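Local coordinates for protein extracellular sialidase/neuraminidase, putative (Aspergillus fumigatus, PDB 2XZI) that hydrolyses glycosidic bonds of sialic acids as an exo-sialidase, with the deaminated sugar KDN as its preferred substrate, at residues S97-W102 against N122-S127. Residues are numbered along the deposited sequence; the frame is centred on the assembly and turned at random.
With NA (sodium ion), chain E.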
loop_
_atom_site.group_PDB
_atom_site.type_symbol
_atom_site.label_atom_id
_atom_site.label_comp_id
_atom_site.label_asym_id
_atom_site.label_seq_id
_atom_site.Cartn_x
_atom_site.Cartn_y
_atom_site.Cartn_z
ATOM N N SER A 97 14.291 13.787 -4.830
ATOM C CA SER A 97 15.700 14.174 -4.955
ATOM C C SER A 97 16.594 13.089 -5.566
ATOM O O SER A 97 16.522 11.928 -5.174
ATOM C CB SER A 97 16.241 14.608 -3.590
ATOM O OG SER A 97 16.019 13.615 -2.599
ATOM N N GLY A 98 17.437 13.473 -6.521
ATOM C CA GLY A 98 18.363 12.529 -7.138
ATOM C C GLY A 98 17.700 11.676 -8.208
ATOM O O GLY A 98 16.533 11.908 -8.563
ATOM N N ALA A 99 18.439 10.690 -8.723
ATOM C CA ALA A 99 17.937 9.771 -9.762
ATOM C C ALA A 99 17.815 8.344 -9.210
ATOM O O ALA A 99 17.722 7.356 -9.963
ATOM C CB ALA A 99 18.845 9.800 -10.974
ATOM N N GLY A 100 17.814 8.255 -7.884
ATOM C CA GLY A 100 17.580 7.002 -7.194
ATOM C C GLY A 100 16.096 6.737 -7.035
ATOM O O GLY A 100 15.240 7.462 -7.568
ATOM N N THR A 101 15.799 5.698 -6.270
ATOM C CA THR A 101 14.450 5.184 -6.083
ATOM C C THR A 101 13.937 5.592 -4.717
ATOM O O THR A 101 14.518 5.198 -3.700
ATOM C CB THR A 101 14.439 3.621 -6.126
ATOM O OG1 THR A 101 14.941 3.134 -7.376
ATOM C CG2 THR A 101 13.039 3.048 -5.823
ATOM N N TRP A 102 12.869 6.388 -4.694
ATOM C CA TRP A 102 12.104 6.656 -3.480
ATOM C C TRP A 102 10.786 5.906 -3.605
ATOM O O TRP A 102 10.016 6.176 -4.529
ATOM C CB TRP A 102 11.802 8.149 -3.319
ATOM C CG TRP A 102 12.994 9.013 -3.093
ATOM C CD1 TRP A 102 13.674 9.709 -4.040
ATOM C CD2 TRP A 102 13.659 9.261 -1.847
ATOM N NE1 TRP A 102 14.727 10.390 -3.461
ATOM C CE2 TRP A 102 14.736 10.131 -2.119
ATOM C CE3 TRP A 102 13.439 8.841 -0.525
ATOM C CZ2 TRP A 102 15.609 10.584 -1.117
ATOM C CZ3 TRP A 102 14.301 9.294 0.468
ATOM C CH2 TRP A 102 15.368 10.157 0.165
ATOM N N ASN A 122 16.798 3.367 -2.564
ATOM C CA ASN A 122 18.096 2.849 -3.014
ATOM C C ASN A 122 18.707 3.803 -4.021
ATOM O O ASN A 122 18.007 4.639 -4.620
ATOM C CB ASN A 122 18.036 1.405 -3.570
ATOM C CG ASN A 122 17.039 1.241 -4.691
ATOM O OD1 ASN A 122 15.908 0.809 -4.474
ATOM N ND2 ASN A 122 17.449 1.600 -5.912
ATOM N N GLY A 123 20.010 3.652 -4.232
ATOM C CA GLY A 123 20.749 4.518 -5.138
ATOM C C GLY A 123 20.418 4.360 -6.598
ATOM O O GLY A 123 19.885 3.332 -7.020
ATOM N N ALA A 124 20.797 5.388 -7.367
ATOM C CA ALA A 124 20.501 5.514 -8.802
ATOM C C ALA A 124 21.076 4.394 -9.674
ATOM O O ALA A 124 20.554 4.113 -10.758
ATOM C CB ALA A 124 20.986 6.877 -9.317
ATOM N N THR A 125 22.152 3.766 -9.205
ATOM C CA THR A 125 22.884 2.808 -10.024
ATOM C C THR A 125 22.836 1.418 -9.422
ATOM O O THR A 125 23.614 0.546 -9.805
ATOM C CB THR A 125 24.359 3.231 -10.223
ATOM O OG1 THR A 125 25.001 3.338 -8.947
ATOM C CG2 THR A 125 24.450 4.569 -10.987
ATOM N N TYR A 126 21.920 1.209 -8.476
ATOM C CA TYR A 126 21.702 -0.121 -7.893
ATOM C C TYR A 126 20.317 -0.666 -8.215
ATOM O O TYR A 126 19.361 0.101 -8.407
ATOM C CB TYR A 126 21.884 -0.087 -6.377
ATOM C CG TYR A 126 23.293 0.175 -5.942
ATOM C CD1 TYR A 126 23.769 1.477 -5.822
ATOM C CD2 TYR A 126 24.171 -0.876 -5.668
ATOM C CE1 TYR A 126 25.074 1.734 -5.435
ATOM C CE2 TYR A 126 25.474 -0.625 -5.278
ATOM C CZ TYR A 126 25.915 0.681 -5.164
ATOM O OH TYR A 126 27.209 0.943 -4.775
ATOM N N SER A 127 20.216 -1.992 -8.267
ATOM C CA SER A 127 18.939 -2.679 -8.421
ATOM C C SER A 127 18.943 -3.972 -7.620
ATOM O O SER A 127 20.015 -4.469 -7.262
ATOM C CB SER A 127 18.617 -2.938 -9.896
ATOM O OG SER A 127 19.493 -3.903 -10.469
HETATM NA NA NA E . 14.144 11.620 -8.662
HETATM O O HOH W 1 18.799 5.996 -12.056
HETATM O O HOH W 2 14.195 9.787 -7.332
HETATM O O HOH W 3 17.890 2.279 -8.939
HETATM O O HOH W 4 13.272 12.839 -10.636
#
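Thr-101 and Asn-122 face each other as an antiparallel hydrogen-bonded pair, a compact example of how two strand ends are joined through two backbone bonds, with their side chains packed together on one face. Thr-101 N gives an almost straight bond to Asn-122 O (3.0 Å, 169° at the hydrogen), and Asn-122 N returns a more bent one to Thr-101 O at 3.1 Å. Both side chains leave the same face of the sheet. From CB of Asn-122, CG takes the position between the backbone N and the carbonyl carbon (chi1 55°), and the amide that follows lies against Thr-101, its CG 3.8 Å from Thr-101 CB. Asn-122 OD1 is 3.6 Å from Thr-101 CB and accepts a hydrogen bond from Arg-151. The nitrogen, ND2, turns back to its own chain and donates to Gly-123 O, which lies close to the amide plane; the bond from Asn-122 ND2 to Thr-101 OG1 is weak, 3.3 Å long and well bent, and that hydroxyl has a stronger partner in Gly-66 O. The strands concerned, 101-109 and 115-122, are neighbours in a four-stranded antiparallel sheet that forms one blade of the sialidase beta-propeller, and the side chain of Thr-101 is about 7 Å from a bound KDN. Beyond Asn-122 the chain folds into a type I turn, Gly-123 to Tyr-126, in which Gly-123 O also accepts from Tyr-126 N, on the opposite face of its carbonyl plane from ND2. Ala-124 on this turn brings its CB to 3.4 Å from Ala-99 O, and a water donates to both Ala-99 O and Ala-124 O. Next to Ala-99, Gly-98 O binds a sodium ion at 2.4 Å, a site completed by Gly-96, Asp-67, Asn-69 and two waters, one of which also donates to Gly-100 O.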